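Local coordinates for protein AgaA (PDB 6HLX) that binds the opine agropinic acid as a periplasmic solute-binding protein and delivers it to an ABC transporter for import into Agrobacterium, at residues 2-14 / 188-202. Numbering follows the deposited sequence. Where two conformers were deposited one is given.
Sequences GTLYFGLSGEPST and LDEVHYVFYSDENTR. With ZN (zinc ion), chain N; ZN (zinc ion), chain S; ACT (acetate ion), chain M.
Leu4, Phe6 and Leu8 each donate to and accept from the partner strand 190-195 or Tyr196 just after it, and strands 3-8 and 190-195 run parallel. Phe6 N to His192 O (2.8 Å) is almost straight at 177°, and Tyr196 N to Leu8 O carries the pairing just past the strand. At the other end Asp189 OD2 takes Gly2 N on its anti side, 2.9 Å away.

His192 gives ND1 to one zinc ion, which Glu171 also binds, while NE2 donates to Glu190 OE2 at 2.8 Å, nearly in the ring plane; the imidazole's rotation is thus fixed from both nitrogens. Glu190 itself binds a second zinc ion through OE1 and OE2. Tyr5 CE1 lies over one face of the imidazole.

These are central strands of the seven-stranded mixed sheet in a family 5 solute-binding protein, flanked by strands 171-176 and 213-214. On the opposite side Leu4, Phe6, Val191 and Tyr193 pack together, with helix 23-32 against Phe6 and Tyr193. Beyond the strands, Glu11 CB sits over the Phe195 face in a CH-pi contact, 3.8 Å from the centroid, and CG, anti to the backbone N (chi1 175°), continues across the same ring; Trp166 holds OE1. The Arg202 guanidinium lies flat against Ser9 CB, 3.6 Å from CZ, and its NH1 bonds Tyr196 O.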
# COMPACT_ATOMS: atom_id res chain seq x y z
N GLY A 2 -14.90 17.57 19.80
CA GLY A 2 -15.05 18.01 18.42
C GLY A 2 -15.10 16.86 17.44
O GLY A 2 -14.74 15.72 17.77
N THR A 3 -15.57 17.18 16.22
CA THR A 3 -15.73 16.23 15.13
C THR A 3 -14.84 16.69 13.96
O THR A 3 -14.67 17.90 13.77
CB THR A 3 -17.24 16.14 14.78
OG1 THR A 3 -17.95 15.66 15.93
CG2 THR A 3 -17.54 15.25 13.60
N LEU A 4 -14.33 15.75 13.18
CA LEU A 4 -13.51 16.10 12.03
C LEU A 4 -14.12 15.45 10.79
O LEU A 4 -14.52 14.28 10.84
CB LEU A 4 -12.07 15.63 12.26
CG LEU A 4 -11.03 16.06 11.20
CD1 LEU A 4 -9.70 16.38 11.82
CD2 LEU A 4 -10.88 15.01 10.12
N TYR A 5 -14.20 16.20 9.69
CA TYR A 5 -14.70 15.68 8.41
C TYR A 5 -13.46 15.49 7.54
O TYR A 5 -12.68 16.44 7.33
CB TYR A 5 -15.67 16.66 7.75
CG TYR A 5 -16.97 16.92 8.51
CD1 TYR A 5 -17.40 16.06 9.52
CD2 TYR A 5 -17.77 18.00 8.19
CE1 TYR A 5 -18.57 16.31 10.24
CE2 TYR A 5 -18.97 18.24 8.88
CZ TYR A 5 -19.38 17.37 9.87
OH TYR A 5 -20.58 17.59 10.54
N PHE A 6 -13.27 14.26 7.06
CA PHE A 6 -12.09 13.85 6.30
C PHE A 6 -12.53 13.47 4.88
O PHE A 6 -13.28 12.51 4.70
CB PHE A 6 -11.47 12.64 7.01
CG PHE A 6 -10.06 12.24 6.62
CD1 PHE A 6 -9.77 11.79 5.33
CD2 PHE A 6 -9.04 12.25 7.56
CE1 PHE A 6 -8.47 11.38 4.99
CE2 PHE A 6 -7.75 11.80 7.23
CZ PHE A 6 -7.47 11.38 5.95
N GLY A 7 -12.06 14.22 3.90
CA GLY A 7 -12.41 13.99 2.51
C GLY A 7 -11.51 12.94 1.90
O GLY A 7 -10.34 13.21 1.62
N LEU A 8 -12.05 11.73 1.70
CA LEU A 8 -11.30 10.63 1.07
C LEU A 8 -11.41 10.71 -0.47
O LEU A 8 -12.44 11.14 -1.01
CB LEU A 8 -11.86 9.26 1.50
CG LEU A 8 -11.69 8.78 2.93
CD1 LEU A 8 -12.48 7.47 3.11
CD2 LEU A 8 -10.20 8.58 3.28
N SER A 9 -10.39 10.17 -1.18
CA SER A 9 -10.36 10.16 -2.64
C SER A 9 -11.30 9.13 -3.27
O SER A 9 -11.40 9.07 -4.50
CB SER A 9 -8.94 9.96 -3.16
OG SER A 9 -8.48 8.67 -2.78
N GLY A 10 -11.99 8.35 -2.43
CA GLY A 10 -12.96 7.38 -2.91
C GLY A 10 -13.70 6.67 -1.81
O GLY A 10 -13.30 6.72 -0.64
N GLU A 11 -14.71 5.91 -2.20
CA GLU A 11 -15.47 5.09 -1.27
C GLU A 11 -14.79 3.72 -1.19
O GLU A 11 -14.58 3.09 -2.23
CB GLU A 11 -16.92 4.96 -1.76
CG GLU A 11 -17.77 4.02 -0.93
CD GLU A 11 -19.27 4.13 -1.16
OE1 GLU A 11 -20.04 3.80 -0.24
OE2 GLU A 11 -19.68 4.55 -2.27
N PRO A 12 -14.50 3.20 0.02
CA PRO A 12 -13.89 1.86 0.09
C PRO A 12 -14.80 0.79 -0.52
O PRO A 12 -16.02 0.77 -0.25
CB PRO A 12 -13.75 1.62 1.60
CG PRO A 12 -13.62 3.03 2.19
CD PRO A 12 -14.61 3.82 1.35
N SER A 13 -14.23 -0.09 -1.34
CA SER A 13 -14.99 -1.19 -1.94
C SER A 13 -15.36 -2.20 -0.85
O SER A 13 -16.40 -2.86 -0.93
CB SER A 13 -14.14 -1.88 -3.02
OG SER A 13 -12.94 -2.35 -2.43
N THR A 14 -14.54 -2.27 0.22
CA THR A 14 -14.76 -3.14 1.38
C THR A 14 -13.92 -2.70 2.57
O THR A 14 -12.86 -2.09 2.41
CB THR A 14 -14.48 -4.63 1.06
OG1 THR A 14 -14.89 -5.41 2.20
CG2 THR A 14 -13.00 -4.92 0.73
N LEU A 188 -10.38 13.30 19.18
CA LEU A 188 -11.65 13.60 18.51
C LEU A 188 -12.79 12.73 19.00
O LEU A 188 -12.59 11.55 19.29
CB LEU A 188 -11.49 13.40 16.98
CG LEU A 188 -10.47 14.33 16.29
CD1 LEU A 188 -10.07 13.78 14.90
CD2 LEU A 188 -11.05 15.74 16.14
N ASP A 189 -14.00 13.29 19.03
CA ASP A 189 -15.18 12.52 19.42
C ASP A 189 -15.70 11.69 18.25
O ASP A 189 -16.24 10.60 18.47
CB ASP A 189 -16.27 13.47 19.95
CG ASP A 189 -15.84 14.12 21.26
OD1 ASP A 189 -15.46 13.38 22.20
OD2 ASP A 189 -15.85 15.36 21.33
N GLU A 190 -15.57 12.21 17.01
CA GLU A 190 -16.03 11.53 15.79
C GLU A 190 -15.21 11.94 14.60
O GLU A 190 -14.64 13.04 14.55
CB GLU A 190 -17.49 11.91 15.43
CG GLU A 190 -18.52 11.64 16.49
CD GLU A 190 -19.94 11.90 16.05
OE1 GLU A 190 -20.82 11.62 16.89
OE2 GLU A 190 -20.19 12.38 14.93
N VAL A 191 -15.20 11.08 13.59
CA VAL A 191 -14.61 11.40 12.31
C VAL A 191 -15.62 10.93 11.27
O VAL A 191 -16.12 9.80 11.36
CB VAL A 191 -13.20 10.77 12.07
CG1 VAL A 191 -12.60 11.31 10.76
CG2 VAL A 191 -12.26 11.07 13.23
N HIS A 192 -15.95 11.81 10.32
CA HIS A 192 -16.83 11.46 9.20
C HIS A 192 -15.90 11.40 7.98
O HIS A 192 -15.31 12.42 7.58
CB HIS A 192 -17.96 12.50 9.02
CG HIS A 192 -18.86 12.63 10.23
ND1 HIS A 192 -20.21 12.85 10.10
CD2 HIS A 192 -18.54 12.60 11.55
CE1 HIS A 192 -20.69 12.93 11.33
NE2 HIS A 192 -19.72 12.82 12.24
N TYR A 193 -15.75 10.21 7.41
CA TYR A 193 -14.92 9.98 6.21
C TYR A 193 -15.86 10.14 5.02
O TYR A 193 -16.68 9.25 4.78
CB TYR A 193 -14.28 8.58 6.24
CG TYR A 193 -13.22 8.45 7.31
CD1 TYR A 193 -11.90 8.85 7.08
CD2 TYR A 193 -13.54 7.92 8.57
CE1 TYR A 193 -10.93 8.76 8.08
CE2 TYR A 193 -12.57 7.81 9.57
CZ TYR A 193 -11.28 8.26 9.33
OH TYR A 193 -10.35 8.18 10.34
N VAL A 194 -15.79 11.27 4.32
CA VAL A 194 -16.70 11.64 3.23
C VAL A 194 -16.02 11.33 1.89
O VAL A 194 -14.86 11.68 1.68
CB VAL A 194 -17.09 13.14 3.34
CG1 VAL A 194 -18.16 13.50 2.30
CG2 VAL A 194 -17.58 13.48 4.76
N PHE A 195 -16.75 10.72 0.99
CA PHE A 195 -16.17 10.26 -0.28
C PHE A 195 -16.26 11.31 -1.36
O PHE A 195 -17.37 11.70 -1.75
CB PHE A 195 -16.91 8.98 -0.74
CG PHE A 195 -17.16 7.98 0.37
CD1 PHE A 195 -16.15 7.62 1.26
CD2 PHE A 195 -18.39 7.34 0.48
CE1 PHE A 195 -16.39 6.70 2.28
CE2 PHE A 195 -18.62 6.39 1.49
CZ PHE A 195 -17.63 6.09 2.39
N TYR A 196 -15.09 11.74 -1.87
CA TYR A 196 -15.01 12.69 -2.99
C TYR A 196 -14.21 12.07 -4.13
O TYR A 196 -12.98 12.24 -4.18
CB TYR A 196 -14.36 14.01 -2.54
CG TYR A 196 -15.20 14.84 -1.61
CD1 TYR A 196 -16.12 15.77 -2.09
CD2 TYR A 196 -15.04 14.75 -0.23
CE1 TYR A 196 -16.88 16.56 -1.23
CE2 TYR A 196 -15.77 15.54 0.64
CZ TYR A 196 -16.71 16.43 0.14
OH TYR A 196 -17.44 17.21 1.01
N SER A 197 -14.89 11.32 -5.03
CA SER A 197 -14.21 10.64 -6.13
C SER A 197 -13.69 11.58 -7.22
O SER A 197 -12.72 11.24 -7.90
CB SER A 197 -15.11 9.56 -6.72
OG SER A 197 -15.40 8.67 -5.65
N ASP A 198 -14.31 12.76 -7.39
CA ASP A 198 -13.82 13.73 -8.38
C ASP A 198 -12.83 14.62 -7.58
O ASP A 198 -13.24 15.28 -6.62
CB ASP A 198 -14.99 14.56 -8.95
CG ASP A 198 -14.50 15.71 -9.83
OD1 ASP A 198 -13.93 16.67 -9.27
OD2 ASP A 198 -14.66 15.63 -11.06
N GLU A 199 -11.53 14.64 -7.97
CA GLU A 199 -10.51 15.36 -7.18
C GLU A 199 -10.72 16.87 -7.12
O GLU A 199 -10.36 17.50 -6.12
CB GLU A 199 -9.08 15.00 -7.62
CG GLU A 199 -8.76 15.32 -9.07
CD GLU A 199 -7.64 14.46 -9.61
OE1 GLU A 199 -6.58 15.04 -9.95
OE2 GLU A 199 -7.80 13.22 -9.68
N ASN A 200 -11.37 17.44 -8.14
CA ASN A 200 -11.69 18.88 -8.12
C ASN A 200 -12.75 19.17 -7.07
O ASN A 200 -12.60 20.15 -6.31
CB ASN A 200 -12.08 19.41 -9.50
CG ASN A 200 -10.91 19.29 -10.45
OD1 ASN A 200 -9.82 19.78 -10.17
ND2 ASN A 200 -11.08 18.57 -11.54
N THR A 201 -13.78 18.29 -6.95
CA THR A 201 -14.77 18.47 -5.88
C THR A 201 -14.09 18.30 -4.50
O THR A 201 -14.45 19.00 -3.54
CB THR A 201 -15.98 17.51 -5.99
OG1 THR A 201 -15.58 16.18 -5.65
CG2 THR A 201 -16.65 17.57 -7.35
N ARG A 202 -13.10 17.38 -4.41
CA ARG A 202 -12.40 17.15 -3.16
C ARG A 202 -11.62 18.40 -2.71
O ARG A 202 -11.74 18.81 -1.55
CB ARG A 202 -11.48 15.93 -3.27
CG ARG A 202 -10.92 15.50 -1.93
CD ARG A 202 -10.34 14.10 -1.97
NE ARG A 202 -9.15 13.96 -2.84
CZ ARG A 202 -9.15 13.42 -4.05
NH1 ARG A 202 -10.29 13.03 -4.62
NH2 ARG A 202 -8.01 13.30 -4.73
ZN ZN N . -21.34 13.09 8.45
ZN ZN S . -22.54 12.43 16.01
C ACT M . -15.04 21.70 21.35
O ACT M . -13.96 22.18 20.92
OXT ACT M . -15.54 20.60 20.97
CH3 ACT M . -15.80 22.50 22.43
O HOH W 1 -18.13 16.66 19.23
O HOH W 2 -10.32 10.68 -6.42
O HOH W 3 -15.17 6.06 -5.09
O HOH W 4 -23.27 10.82 15.47